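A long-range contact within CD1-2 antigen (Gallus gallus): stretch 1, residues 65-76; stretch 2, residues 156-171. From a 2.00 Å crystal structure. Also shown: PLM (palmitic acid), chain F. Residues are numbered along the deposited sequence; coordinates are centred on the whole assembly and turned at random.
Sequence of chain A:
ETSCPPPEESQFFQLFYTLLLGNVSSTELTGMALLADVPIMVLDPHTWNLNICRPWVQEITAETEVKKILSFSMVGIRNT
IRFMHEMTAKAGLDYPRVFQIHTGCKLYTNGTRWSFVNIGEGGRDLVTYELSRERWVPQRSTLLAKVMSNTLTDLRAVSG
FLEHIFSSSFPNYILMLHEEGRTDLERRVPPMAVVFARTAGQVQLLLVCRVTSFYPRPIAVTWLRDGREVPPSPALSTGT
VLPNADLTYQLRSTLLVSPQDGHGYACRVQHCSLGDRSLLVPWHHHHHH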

ATOM      1  N   GLU A  65     -14.320 -13.357 -17.785  1.00 83.79           N
ATOM      2  CA  GLU A  65     -14.852 -13.888 -16.516  1.00 82.31           C
ATOM      3  C   GLU A  65     -13.788 -14.089 -15.434  1.00 77.88           C
ATOM      4  O   GLU A  65     -13.774 -15.105 -14.733  1.00 78.63           O
ATOM      5  CB  GLU A  65     -15.665 -15.182 -16.760  1.00 87.25           C
ATOM      6  N   VAL A  66     -12.891 -13.111 -15.309  1.00 73.43           N
ATOM      7  CA  VAL A  66     -11.933 -13.060 -14.210  1.00 68.79           C
ATOM      8  C   VAL A  66     -12.705 -12.999 -12.877  1.00 67.13           C
ATOM      9  O   VAL A  66     -12.290 -13.570 -11.866  1.00 65.00           O
ATOM     10  CB  VAL A  66     -10.978 -11.859 -14.355  1.00 65.84           C
ATOM     11  CG1 VAL A  66     -10.167 -11.628 -13.063  1.00 62.23           C
ATOM     12  CG2 VAL A  66     -10.043 -12.069 -15.533  1.00 66.93           C
ATOM     13  N   LYS A  67     -13.852 -12.329 -12.919  1.00 67.49           N
ATOM     14  CA  LYS A  67     -14.733 -12.164 -11.777  1.00 66.80           C
ATOM     15  C   LYS A  67     -15.357 -13.503 -11.382  1.00 68.64           C
ATOM     16  O   LYS A  67     -15.651 -13.723 -10.213  1.00 68.22           O
ATOM     17  CB  LYS A  67     -15.794 -11.111 -12.114  1.00 68.17           C
ATOM     18  CG  LYS A  67     -16.552 -10.537 -10.932  1.00 68.70           C
ATOM     19  CD  LYS A  67     -17.413  -9.352 -11.364  1.00 70.35           C
ATOM     20  CE  LYS A  67     -18.304  -8.872 -10.220  1.00 73.38           C
ATOM     21  NZ  LYS A  67     -18.840  -7.494 -10.452  1.00 74.89           N
ATOM     22  N   LYS A  68     -15.540 -14.402 -12.354  1.00 71.09           N
ATOM     23  CA  LYS A  68     -16.014 -15.766 -12.074  1.00 73.45           C
ATOM     24  C   LYS A  68     -14.900 -16.664 -11.510  1.00 71.60           C
ATOM     25  O   LYS A  68     -15.143 -17.459 -10.597  1.00 72.48           O
ATOM     26  CB  LYS A  68     -16.650 -16.396 -13.321  1.00 78.40           C
ATOM     27  N   ILE A  69     -13.688 -16.515 -12.058  1.00 68.91           N
ATOM     28  CA  ILE A  69     -12.480 -17.221 -11.608  1.00 67.29           C
ATOM     29  C   ILE A  69     -12.195 -16.958 -10.130  1.00 63.96           C
ATOM     30  O   ILE A  69     -11.880 -17.878  -9.360  1.00 64.63           O
ATOM     31  CB  ILE A  69     -11.237 -16.770 -12.441  1.00 65.93           C
ATOM     32  CG1 ILE A  69     -11.209 -17.457 -13.807  1.00 70.56           C
ATOM     33  CG2 ILE A  69      -9.915 -17.001 -11.671  1.00 63.46           C
ATOM     34  CD1 ILE A  69     -10.249 -16.817 -14.806  1.00 69.74           C
ATOM     35  N   LEU A  70     -12.297 -15.687  -9.747  1.00 60.33           N
ATOM     36  CA  LEU A  70     -11.923 -15.236  -8.425  1.00 57.07           C
ATOM     37  C   LEU A  70     -12.925 -15.641  -7.345  1.00 58.36           C
ATOM     38  O   LEU A  70     -12.562 -15.769  -6.168  1.00 56.62           O
ATOM     39  CB  LEU A  70     -11.717 -13.716  -8.440  1.00 53.76           C
ATOM     40  CG  LEU A  70     -10.570 -13.177  -9.325  1.00 53.00           C
ATOM     41  CD1 LEU A  70     -10.489 -11.639  -9.337  1.00 49.00           C
ATOM     42  CD2 LEU A  70      -9.233 -13.777  -8.930  1.00 50.96           C
ATOM     43  N   SER A  71     -14.169 -15.867  -7.756  1.00 61.41           N
ATOM     44  CA  SER A  71     -15.277 -16.100  -6.832  1.00 63.65           C
ATOM     45  C   SER A  71     -15.768 -17.546  -6.768  1.00 67.96           C
ATOM     46  O   SER A  71     -15.845 -18.130  -5.691  1.00 68.76           O
ATOM     47  CB  SER A  71     -16.440 -15.190  -7.209  1.00 64.58           C
ATOM     48  OG  SER A  71     -15.944 -13.975  -7.748  1.00 61.95           O
ATOM     49  N   PHE A  72     -16.100 -18.128  -7.914  1.00 71.69           N
ATOM     50  CA  PHE A  72     -16.836 -19.393  -7.916  1.00 77.07           C
ATOM     51  C   PHE A  72     -15.991 -20.604  -8.286  1.00 78.88           C
ATOM     52  O   PHE A  72     -16.440 -21.739  -8.116  1.00 83.46           O
ATOM     53  CB  PHE A  72     -18.066 -19.334  -8.837  1.00 81.11           C
ATOM     54  CG  PHE A  72     -18.766 -17.996  -8.860  1.00 80.61           C
ATOM     55  CD1 PHE A  72     -19.363 -17.477  -7.711  1.00 79.43           C
ATOM     56  CD2 PHE A  72     -18.854 -17.266 -10.058  1.00 82.06           C
ATOM     57  CE1 PHE A  72     -20.008 -16.236  -7.742  1.00 79.15           C
ATOM     58  CE2 PHE A  72     -19.505 -16.028 -10.106  1.00 80.69           C
ATOM     59  CZ  PHE A  72     -20.082 -15.512  -8.945  1.00 79.83           C
ATOM     60  N   SER A  73     -14.775 -20.371  -8.786  1.00 76.24           N
ATOM     61  CA  SER A  73     -13.976 -21.452  -9.372  1.00 77.85           C
ATOM     62  C   SER A  73     -13.195 -22.254  -8.333  1.00 77.43           C
ATOM     63  O   SER A  73     -13.215 -21.948  -7.136  1.00 74.68           O
ATOM     64  CB  SER A  73     -13.035 -20.918 -10.460  1.00 76.39           C
ATOM     65  OG  SER A  73     -11.912 -20.248  -9.901  1.00 71.24           O
ATOM     66  N   MET A  74     -12.520 -23.287  -8.825  1.00 79.95           N
ATOM     67  CA  MET A  74     -11.654 -24.162  -8.047  1.00 80.95           C
ATOM     68  C   MET A  74     -10.691 -23.437  -7.101  1.00 76.09           C
ATOM     69  O   MET A  74     -10.404 -23.925  -6.011  1.00 76.49           O
ATOM     70  CB  MET A  74     -10.852 -25.007  -9.021  1.00 84.41           C
ATOM     71  CG  MET A  74      -9.899 -25.978  -8.391  1.00 86.53           C
ATOM     72  SD  MET A  74      -9.180 -26.977  -9.706  1.00 92.19           S
ATOM     73  CE  MET A  74     -10.461 -28.229  -9.985  1.00 97.59           C
ATOM     74  N   VAL A  75     -10.169 -22.295  -7.543  1.00 72.02           N
ATOM     75  CA  VAL A  75      -9.230 -21.509  -6.743  1.00 67.21           C
ATOM     76  C   VAL A  75      -9.891 -20.214  -6.256  1.00 63.10           C
ATOM     77  O   VAL A  75      -9.222 -19.330  -5.737  1.00 60.39           O
ATOM     78  CB  VAL A  75      -7.918 -21.209  -7.521  1.00 66.39           C
ATOM     79  CG1 VAL A  75      -7.283 -22.502  -8.025  1.00 70.07           C
ATOM     80  CG2 VAL A  75      -8.174 -20.259  -8.684  1.00 65.52           C
ATOM     81  N   GLY A  76     -11.213 -20.139  -6.404  1.00 63.86           N
ATOM     82  CA  GLY A  76     -12.001 -18.967  -6.044  1.00 61.08           C
ATOM     83  C   GLY A  76     -12.143 -18.830  -4.543  1.00 59.70           C
ATOM     84  O   GLY A  76     -11.772 -19.736  -3.798  1.00 60.70           O
ATOM     85  N   ARG A 156      -3.557 -31.894  -8.789  1.00114.74           N
ATOM     86  CA  ARG A 156      -2.945 -31.657 -10.098  1.00116.51           C
ATOM     87  C   ARG A 156      -3.812 -30.779 -11.003  1.00113.62           C
ATOM     88  O   ARG A 156      -3.291 -30.036 -11.854  1.00112.15           O
ATOM     89  CB  ARG A 156      -2.607 -32.988 -10.780  1.00124.75           C
ATOM     90  CG  ARG A 156      -1.403 -33.721 -10.162  1.00128.61           C
ATOM     91  CD  ARG A 156      -0.060 -33.217 -10.719  1.00129.62           C
ATOM     92  NE  ARG A 156       0.111 -33.550 -12.141  1.00135.56           N
ATOM     93  CZ  ARG A 156       0.620 -34.694 -12.601  1.00144.30           C
ATOM     94  NH1 ARG A 156       1.019 -35.650 -11.760  1.00148.54           N
ATOM     95  NH2 ARG A 156       0.727 -34.890 -13.913  1.00149.23           N
ATOM     96  N   ALA A 157      -5.129 -30.867 -10.798  1.00113.02           N
ATOM     97  CA  ALA A 157      -6.093 -30.018 -11.494  1.00110.43           C
ATOM     98  C   ALA A 157      -5.923 -28.533 -11.134  1.00103.12           C
ATOM     99  O   ALA A 157      -6.085 -27.661 -11.995  1.00101.66           O
ATOM    100  CB  ALA A 157      -7.517 -30.492 -11.207  1.00112.23           C
ATOM    101  N   VAL A 158      -5.594 -28.249  -9.871  1.00 99.09           N
ATOM    102  CA  VAL A 158      -5.348 -26.871  -9.415  1.00 92.21           C
ATOM    103  C   VAL A 158      -4.108 -26.308 -10.098  1.00 91.09           C
ATOM    104  O   VAL A 158      -4.103 -25.168 -10.554  1.00 87.61           O
ATOM    105  CB  VAL A 158      -5.186 -26.780  -7.866  1.00 89.62           C
ATOM    106  CG1 VAL A 158      -4.594 -25.439  -7.445  1.00 83.23           C
ATOM    107  CG2 VAL A 158      -6.518 -27.024  -7.157  1.00 89.67           C
ATOM    108  N   SER A 159      -3.067 -27.131 -10.167  1.00 94.45           N
ATOM    109  CA  SER A 159      -1.815 -26.782 -10.822  1.00 94.89           C
ATOM    110  C   SER A 159      -2.047 -26.437 -12.297  1.00 96.01           C
ATOM    111  O   SER A 159      -1.540 -25.427 -12.798  1.00 93.38           O
ATOM    112  CB  SER A 159      -0.831 -27.947 -10.688  1.00100.42           C
ATOM    113  OG  SER A 159       0.502 -27.489 -10.564  1.00100.49           O
ATOM    114  N   GLY A 160      -2.820 -27.282 -12.977  1.00 99.83           N
ATOM    115  CA  GLY A 160      -3.245 -27.028 -14.350  1.00101.33           C
ATOM    116  C   GLY A 160      -4.080 -25.765 -14.481  1.00 95.98           C
ATOM    117  O   GLY A 160      -3.869 -24.975 -15.402  1.00 95.28           O
ATOM    118  N   PHE A 161      -5.019 -25.568 -13.557  1.00 92.51           N
ATOM    119  CA  PHE A 161      -5.892 -24.394 -13.586  1.00 88.05           C
ATOM    120  C   PHE A 161      -5.103 -23.087 -13.428  1.00 82.61           C
ATOM    121  O   PHE A 161      -5.382 -22.093 -14.112  1.00 80.99           O
ATOM    122  CB  PHE A 161      -6.998 -24.499 -12.523  1.00 86.78           C
ATOM    123  CG  PHE A 161      -8.107 -23.496 -12.705  1.00 85.03           C
ATOM    124  CD1 PHE A 161      -9.057 -23.663 -13.708  1.00 90.49           C
ATOM    125  CD2 PHE A 161      -8.195 -22.379 -11.888  1.00 81.61           C
ATOM    126  CE1 PHE A 161     -10.081 -22.728 -13.887  1.00 88.74           C
ATOM    127  CE2 PHE A 161      -9.214 -21.442 -12.061  1.00 80.08           C
ATOM    128  CZ  PHE A 161     -10.155 -21.620 -13.056  1.00 81.80           C
ATOM    129  N   LEU A 162      -4.109 -23.100 -12.542  1.00 80.02           N
ATOM    130  CA  LEU A 162      -3.261 -21.929 -12.311  1.00 75.21           C
ATOM    131  C   LEU A 162      -2.404 -21.594 -13.514  1.00 76.83           C
ATOM    132  O   LEU A 162      -2.207 -20.419 -13.817  1.00 73.78           O
ATOM    133  CB  LEU A 162      -2.369 -22.121 -11.083  1.00 73.82           C
ATOM    134  CG  LEU A 162      -3.038 -21.914  -9.727  1.00 69.99           C
ATOM    135  CD1 LEU A 162      -2.074 -22.251  -8.614  1.00 70.23           C
ATOM    136  CD2 LEU A 162      -3.543 -20.485  -9.589  1.00 65.48           C
ATOM    137  N   GLU A 163      -1.894 -22.625 -14.191  1.00 81.67           N
ATOM    138  CA  GLU A 163      -1.125 -22.439 -15.420  1.00 84.40           C
ATOM    139  C   GLU A 163      -1.911 -21.625 -16.457  1.00 83.33           C
ATOM    140  O   GLU A 163      -1.392 -20.572 -16.966  1.00 81.73           O
ATOM    141  CB  GLU A 163      -0.705 -23.789 -16.011  1.00 91.17           C
ATOM    142  N   HIS A 164      -3.157 -22.105 -16.749  1.00 84.31           N
ATOM    143  CA  HIS A 164      -4.042 -21.392 -17.673  1.00 83.59           C
ATOM    144  C   HIS A 164      -4.301 -19.945 -17.251  1.00 77.96           C
ATOM    145  O   HIS A 164      -4.304 -19.037 -18.088  1.00 77.33           O
ATOM    146  CB  HIS A 164      -5.381 -22.106 -17.809  1.00 85.79           C
ATOM    147  CG  HIS A 164      -6.299 -21.445 -18.788  1.00 86.83           C
ATOM    148  ND1 HIS A 164      -7.362 -20.654 -18.395  1.00 83.53           N
ATOM    149  CD2 HIS A 164      -6.287 -21.424 -20.146  1.00 90.37           C
ATOM    150  CE1 HIS A 164      -7.980 -20.195 -19.469  1.00 84.15           C
ATOM    151  NE2 HIS A 164      -7.345 -20.643 -20.544  1.00 89.41           N
ATOM    152  N   ILE A 165      -4.525 -19.754 -15.952  1.00 73.67           N
ATOM    153  CA  ILE A 165      -4.819 -18.448 -15.378  1.00 69.00           C
ATOM    154  C   ILE A 165      -3.718 -17.451 -15.715  1.00 66.88           C
ATOM    155  O   ILE A 165      -3.990 -16.371 -16.238  1.00 65.06           O
ATOM    156  CB  ILE A 165      -4.988 -18.564 -13.852  1.00 65.83           C
ATOM    157  CG1 ILE A 165      -6.385 -19.080 -13.485  1.00 67.60           C
ATOM    158  CG2 ILE A 165      -4.761 -17.257 -13.180  1.00 62.19           C
ATOM    159  CD1 ILE A 165      -6.670 -18.955 -11.954  1.00 64.43           C
ATOM    160  N   PHE A 166      -2.476 -17.837 -15.437  1.00 67.82           N
ATOM    161  CA  PHE A 166      -1.325 -16.949 -15.584  1.00 66.62           C
ATOM    162  C   PHE A 166      -0.803 -16.836 -17.009  1.00 69.91           C
ATOM    163  O   PHE A 166      -0.125 -15.865 -17.336  1.00 68.75           O
ATOM    164  CB  PHE A 166      -0.187 -17.364 -14.639  1.00 66.78           C
ATOM    165  CG  PHE A 166      -0.511 -17.170 -13.189  1.00 62.77           C
ATOM    166  CD1 PHE A 166      -0.740 -15.895 -12.676  1.00 59.28           C
ATOM    167  CD2 PHE A 166      -0.586 -18.259 -12.335  1.00 63.63           C
ATOM    168  CE1 PHE A 166      -1.054 -15.707 -11.345  1.00 56.88           C
ATOM    169  CE2 PHE A 166      -0.897 -18.095 -11.005  1.00 59.42           C
ATOM    170  CZ  PHE A 166      -1.138 -16.816 -10.501  1.00 57.79           C
ATOM    171  N   SER A 167      -1.109 -17.827 -17.847  1.00 74.97           N
ATOM    172  CA  SER A 167      -0.664 -17.835 -19.256  1.00 79.38           C
ATOM    173  C   SER A 167      -1.663 -17.202 -20.216  1.00 79.48           C
ATOM    174  O   SER A 167      -1.281 -16.703 -21.287  1.00 82.18           O
ATOM    175  CB  SER A 167      -0.388 -19.265 -19.744  1.00 85.14           C
ATOM    176  OG  SER A 167       0.464 -19.941 -18.851  1.00 86.79           O
ATOM    177  N   SER A 168      -2.943 -17.270 -19.864  1.00 77.43           N
ATOM    178  CA  SER A 168      -3.991 -16.878 -20.787  1.00 78.76           C
ATOM    179  C   SER A 168      -4.921 -15.846 -20.187  1.00 73.96           C
ATOM    180  O   SER A 168      -5.087 -14.765 -20.749  1.00 73.41           O
ATOM    181  CB  SER A 168      -4.784 -18.105 -21.241  1.00 83.50           C
ATOM    182  OG  SER A 168      -5.998 -17.719 -21.863  1.00 85.45           O
ATOM    183  N   SER A 169      -5.507 -16.173 -19.038  1.00 71.05           N
ATOM    184  CA  SER A 169      -6.594 -15.382 -18.483  1.00 67.41           C
ATOM    185  C   SER A 169      -6.142 -14.003 -18.030  1.00 62.83           C
ATOM    186  O   SER A 169      -6.698 -12.992 -18.478  1.00 61.90           O
ATOM    187  CB  SER A 169      -7.306 -16.148 -17.363  1.00 66.93           C
ATOM    188  OG  SER A 169      -7.955 -17.304 -17.897  1.00 71.53           O
ATOM    189  N   PHE A 170      -5.121 -13.955 -17.173  1.00 59.98           N
ATOM    190  CA  PHE A 170      -4.640 -12.672 -16.639  1.00 55.79           C
ATOM    191  C   PHE A 170      -3.946 -11.769 -17.679  1.00 56.14           C
ATOM    192  O   PHE A 170      -4.202 -10.565 -17.673  1.00 53.56           O
ATOM    193  CB  PHE A 170      -3.767 -12.842 -15.378  1.00 53.41           C
ATOM    194  CG  PHE A 170      -4.505 -13.357 -14.172  1.00 51.87           C
ATOM    195  CD1 PHE A 170      -5.895 -13.487 -14.168  1.00 53.31           C
ATOM    196  CD2 PHE A 170      -3.799 -13.684 -13.019  1.00 50.81           C
ATOM    197  CE1 PHE A 170      -6.583 -13.953 -13.036  1.00 53.42           C
ATOM    198  CE2 PHE A 170      -4.467 -14.151 -11.866  1.00 51.82           C
ATOM    199  CZ  PHE A 170      -5.868 -14.277 -11.874  1.00 51.41           C
ATOM    200  N   PRO A 171      -3.056 -12.329 -18.551  1.00 59.11           N
ATOM    201  CA  PRO A 171      -2.482 -11.558 -19.665  1.00 60.64           C
ATOM    202  C   PRO A 171      -3.477 -10.874 -20.623  1.00 61.94           C
ATOM    203  O   PRO A 171      -3.280  -9.693 -20.948  1.00 61.21           O
ATOM    204  CB  PRO A 171      -1.635 -12.601 -20.412  1.00 65.44           C
ATOM    205  CG  PRO A 171      -1.242 -13.540 -19.377  1.00 64.45           C
ATOM    206  CD  PRO A 171      -2.450 -13.669 -18.491  1.00 61.86           C
TER
HETATM  207  C1  PLM F 522     -11.465 -27.936  -0.388  1.00 68.45           C
HETATM  208  O1  PLM F 522     -12.342 -27.142   0.038  1.00 69.12           O
HETATM  209  O2  PLM F 522     -11.051 -28.833   0.382  1.00 68.55           O
HETATM  210  C2  PLM F 522     -10.909 -27.829  -1.798  1.00 68.29           C
HETATM  211  C3  PLM F 522     -11.081 -26.414  -2.356  1.00 68.56           C
HETATM  212  C4  PLM F 522     -10.365 -26.226  -3.692  1.00 68.16           C
HETATM  213  C5  PLM F 522      -8.936 -25.708  -3.517  1.00 68.15           C
HETATM  214  C6  PLM F 522      -8.846 -24.185  -3.386  1.00 67.41           C
HETATM  215  C7  PLM F 522      -7.716 -23.756  -2.452  1.00 66.76           C
HETATM  216  C8  PLM F 522      -6.529 -23.202  -3.219  1.00 65.86           C
HETATM  217  C9  PLM F 522      -5.883 -22.041  -2.467  1.00 65.75           C
HETATM  218  CA  PLM F 522      -4.755 -21.464  -3.316  1.00 65.12           C
HETATM  219  CB  PLM F 522      -4.664 -19.947  -3.218  1.00 64.64           C
HETATM  220  CC  PLM F 522      -5.410 -19.241  -4.345  1.00 63.52           C
HETATM  221  CD  PLM F 522      -4.488 -18.865  -5.498  1.00 63.09           C
HETATM  222  CE  PLM F 522      -5.326 -18.613  -6.733  1.00 63.06           C
HETATM  223  CF  PLM F 522      -4.949 -17.301  -7.410  1.00 63.32           C
HETATM  224  CG  PLM F 522      -6.172 -16.659  -8.055  1.00 62.30           C

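The helix of stretch 2 runs at 144° to the helix that begins at Val-66, roughly antiparallel, with the axes 11.4 Å apart at closest approach; no hydrogen bond crosses, and the 525 Å² of buried surface is held by apolar packing. Ala-157 opens the contact, its CB 3.9 Å from CE of Met-74, whose side chain is extended as far as SD (chi1 and chi2 t) and then bends (chi3 m). Val-158 sets its methyls against an apolar thioether and a methyl, CG2 3.7 Å from Met-74 SD and CG1 4.0 Å from Val-75 CG1. Phe-161 points toward stretch 1: Val-75 CG2 meets the ring edge at CE2 (3.7 Å), and Met-74 SD sits obliquely 5.5 Å from the ring centroid. Ser-73 OG also comes within 3.7 Å of Phe-161 CE2, but donates a very short hydrogen bond to Ile-69 O (2.4 Å). Leu-162, set sideways, places CD2 3.9 Å from CE of the palmitic acid, which Val-75 CB also approaches at 3.8 Å. Ile-165 CD1 touches both Ile-69 CG2 and Val-75 CG2, 3.8 Å from each. The helix then widens into a pi-type turn at 165-169. Ser-169 OG packs 3.9 Å from the Ile-69 CD1 methyl, without a hydrogen bond, and Phe-170 closes the contact, its apolar ring reaching Val-66 CG1 with CE1 (4.3 Å) and Leu-70 CD2 with CZ (4.5 Å).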